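Local structure of ascorbate-specific PTS system EIIA component (Streptococcus pyogenes serotype M1, 2OQT) at residues A[81-86]-A[98-103]. The protein probably serves as the cytoplasmic IIA phosphoprotein of a sugar phosphotransferase system that takes up and phosphorylates ascorbate. Numbering follows the deposited sequence.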
ATOM      1  N   PHE A  81       3.902  -6.656  -1.621  1.00 48.87           N
ATOM      2  CA  PHE A  81       3.585  -5.284  -1.343  1.00 49.34           C
ATOM      3  C   PHE A  81       3.448  -4.614  -2.693  1.00 48.97           C
ATOM      4  O   PHE A  81       4.119  -5.008  -3.662  1.00 47.55           O
ATOM      5  CB  PHE A  81       4.705  -4.555  -0.617  1.00 49.39           C
ATOM      6  CG  PHE A  81       4.876  -4.927   0.846  1.00 51.04           C
ATOM      7  CD1 PHE A  81       3.933  -4.523   1.813  1.00 53.76           C
ATOM      8  CD2 PHE A  81       6.029  -5.625   1.273  1.00 49.76           C
ATOM      9  CE1 PHE A  81       4.128  -4.847   3.189  1.00 51.20           C
ATOM     10  CE2 PHE A  81       6.236  -5.955   2.627  1.00 51.85           C
ATOM     11  CZ  PHE A  81       5.280  -5.560   3.593  1.00 51.37           C
ATOM     12  N   ALA A  82       2.606  -3.579  -2.715  1.00 49.29           N
ATOM     13  CA  ALA A  82       2.504  -2.652  -3.812  1.00 50.09           C
ATOM     14  C   ALA A  82       2.632  -1.242  -3.223  1.00 50.76           C
ATOM     15  O   ALA A  82       2.518  -1.080  -2.006  1.00 50.90           O
ATOM     16  CB  ALA A  82       1.195  -2.864  -4.584  1.00 49.83           C
ATOM     17  N   LEU A  83       2.928  -0.240  -4.061  1.00 52.44           N
ATOM     18  CA  LEU A  83       3.063   1.169  -3.607  1.00 53.38           C
ATOM     19  C   LEU A  83       2.675   2.150  -4.678  1.00 54.30           C
ATOM     20  O   LEU A  83       3.326   2.254  -5.736  1.00 54.94           O
ATOM     21  CB  LEU A  83       4.463   1.486  -3.085  1.00 53.48           C
ATOM     22  CG  LEU A  83       4.917   2.889  -2.638  1.00 54.67           C
ATOM     23  CD1 LEU A  83       3.816   3.789  -2.275  1.00 58.34           C
ATOM     24  CD2 LEU A  83       5.845   2.782  -1.422  1.00 57.74           C
ATOM     25  N   ILE A  84       1.614   2.888  -4.398  1.00 54.95           N
ATOM     26  CA  ILE A  84       1.122   3.865  -5.347  1.00 56.17           C
ATOM     27  C   ILE A  84       1.032   5.263  -4.718  1.00 57.29           C
ATOM     28  O   ILE A  84       1.056   5.435  -3.497  1.00 57.64           O
ATOM     29  CB  ILE A  84      -0.180   3.410  -6.102  1.00 55.42           C
ATOM     30  CG1 ILE A  84      -1.430   3.580  -5.227  1.00 55.36           C
ATOM     31  CG2 ILE A  84      -0.038   1.984  -6.595  1.00 54.71           C
ATOM     32  CD1 ILE A  84      -2.694   3.987  -5.989  1.00 53.57           C
ATOM     33  N   THR A  85       0.964   6.252  -5.585  1.00 59.15           N
ATOM     34  CA  THR A  85       1.175   7.636  -5.215  1.00 61.41           C
ATOM     35  C   THR A  85       0.113   8.348  -5.999  1.00 62.72           C
ATOM     36  O   THR A  85      -0.099   8.046  -7.165  1.00 63.37           O
ATOM     37  CB  THR A  85       2.669   8.049  -5.550  1.00 61.88           C
ATOM     38  OG1 THR A  85       3.424   8.191  -4.326  1.00 61.59           O
ATOM     39  CG2 THR A  85       2.781   9.308  -6.430  1.00 61.27           C
ATOM     40  N   LEU A  86      -0.620   9.216  -5.322  1.00 64.55           N
ATOM     41  CA  LEU A  86      -1.711   9.938  -5.922  1.00 65.99           C
ATOM     42  C   LEU A  86      -1.312  11.370  -6.098  1.00 67.84           C
ATOM     43  O   LEU A  86      -0.689  11.967  -5.220  1.00 68.25           O
ATOM     44  CB  LEU A  86      -2.957   9.891  -5.048  1.00 65.07           C
ATOM     45  CG  LEU A  86      -3.668   8.539  -4.995  1.00 65.05           C
ATOM     46  CD1 LEU A  86      -4.879   8.568  -4.023  1.00 63.40           C
ATOM     47  CD2 LEU A  86      -4.071   8.030  -6.384  1.00 61.15           C
ATOM     48  N   VAL A  98      -6.013  10.627   1.892  1.00 62.63           N
ATOM     49  CA  VAL A  98      -4.912   9.727   1.578  1.00 61.09           C
ATOM     50  C   VAL A  98      -4.216  10.092   0.259  1.00 61.03           C
ATOM     51  O   VAL A  98      -4.877  10.376  -0.752  1.00 59.96           O
ATOM     52  CB  VAL A  98      -5.398   8.246   1.590  1.00 60.95           C
ATOM     53  CG1 VAL A  98      -4.336   7.291   1.034  1.00 57.37           C
ATOM     54  CG2 VAL A  98      -5.799   7.855   3.019  1.00 60.47           C
ATOM     55  N   SER A  99      -2.880  10.075   0.269  1.00 60.01           N
ATOM     56  CA  SER A  99      -2.168  10.356  -0.959  1.00 59.55           C
ATOM     57  C   SER A  99      -1.277   9.213  -1.313  1.00 59.10           C
ATOM     58  O   SER A  99      -0.878   9.073  -2.479  1.00 58.50           O
ATOM     59  CB  SER A  99      -1.373  11.680  -0.876  1.00 60.10           C
ATOM     60  OG  SER A  99      -2.269  12.794  -0.965  1.00 60.98           O
ATOM     61  N   VAL A 100      -0.970   8.386  -0.314  1.00 57.82           N
ATOM     62  CA  VAL A 100      -0.140   7.213  -0.553  1.00 57.34           C
ATOM     63  C   VAL A 100      -0.739   5.906  -0.025  1.00 56.79           C
ATOM     64  O   VAL A 100      -0.978   5.740   1.163  1.00 57.16           O
ATOM     65  CB  VAL A 100       1.291   7.435  -0.008  1.00 57.95           C
ATOM     66  CG1 VAL A 100       2.205   6.234  -0.333  1.00 57.20           C
ATOM     67  CG2 VAL A 100       1.869   8.758  -0.573  1.00 55.94           C
ATOM     68  N   LEU A 101      -0.944   4.967  -0.936  1.00 56.33           N
ATOM     69  CA  LEU A 101      -1.438   3.616  -0.603  1.00 54.57           C
ATOM     70  C   LEU A 101      -0.362   2.547  -0.771  1.00 54.18           C
ATOM     71  O   LEU A 101       0.143   2.291  -1.897  1.00 52.81           O
ATOM     72  CB  LEU A 101      -2.660   3.275  -1.451  1.00 54.45           C
ATOM     73  CG  LEU A 101      -3.836   4.252  -1.210  1.00 53.55           C
ATOM     74  CD1 LEU A 101      -3.772   5.470  -2.150  1.00 52.61           C
ATOM     75  CD2 LEU A 101      -5.186   3.534  -1.297  1.00 50.94           C
ATOM     76  N   LEU A 102      -0.008   1.961   0.376  1.00 53.01           N
ATOM     77  CA  LEU A 102       0.803   0.756   0.454  1.00 52.82           C
ATOM     78  C   LEU A 102      -0.020  -0.512   0.740  1.00 52.32           C
ATOM     79  O   LEU A 102      -0.143  -0.960   1.873  1.00 52.63           O
ATOM     80  CB  LEU A 102       1.876   0.914   1.525  1.00 52.88           C
ATOM     81  CG  LEU A 102       3.224   0.360   1.084  1.00 53.25           C
ATOM     82  CD1 LEU A 102       4.341   1.161   1.723  1.00 53.33           C
ATOM     83  CD2 LEU A 102       3.343  -1.098   1.403  1.00 53.94           C
ATOM     84  N   THR A 103      -0.579  -1.076  -0.312  1.00 51.86           N
ATOM     85  CA  THR A 103      -1.145  -2.412  -0.305  1.00 50.52           C
ATOM     86  C   THR A 103      -0.259  -3.523   0.201  1.00 50.00           C
ATOM     87  O   THR A 103       0.906  -3.654  -0.172  1.00 49.66           O
ATOM     88  CB  THR A 103      -1.560  -2.735  -1.702  1.00 50.17           C
ATOM     89  OG1 THR A 103      -2.301  -1.602  -2.124  1.00 51.42           O
ATOM     90  CG2 THR A 103      -2.432  -3.992  -1.757  1.00 47.12           C
TER
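Ile84 and Leu101 grip each other through both backbone bonds of an antiparallel hydrogen-bonded pair. Ile84 N reaches Leu101 O at 3.0 Å, nearly straight (172° at the hydrogen); the return bond, Leu101 N to Ile84 O, is longer at 3.3 Å and bent, its donor above the carbonyl plane. Leu86 N to Ser99 O and Ala82 N to Thr103 O continue the pairing at the two ends. Leu102 can be followed outward along its branches: CB is the more distant from Ala82 O, CG comes within 3.5 Å of that same oxygen, CD1 crosses to Leu83 CD2 at 3.8 Å, and CD2 lies 3.5 Å from both Phe81 CD1 and Ala82 O. With CG anti to the backbone N (chi1 176°), Leu83 directs both methyls to the partner strand, CD2 to Leu102 and CD1 to Val100 CG1 at 3.5 Å. Leu86, whose CB points toward 98-103, brings CD1 to 3.8 Å from Leu101 CD1. Helix 23-36 packs on Ile84 and Leu101 through Ala30, whereas Phe81 and Leu102 meet helices 4-10 and 111-124. Beyond the pair, strand 80-86 runs parallel to strand 14-18, and strand 97-105 parallel to strand 64-66. This buried antiparallel pairing joins central strands of the helix-flanked mixed sheet typical of the type 2 EIIA fold.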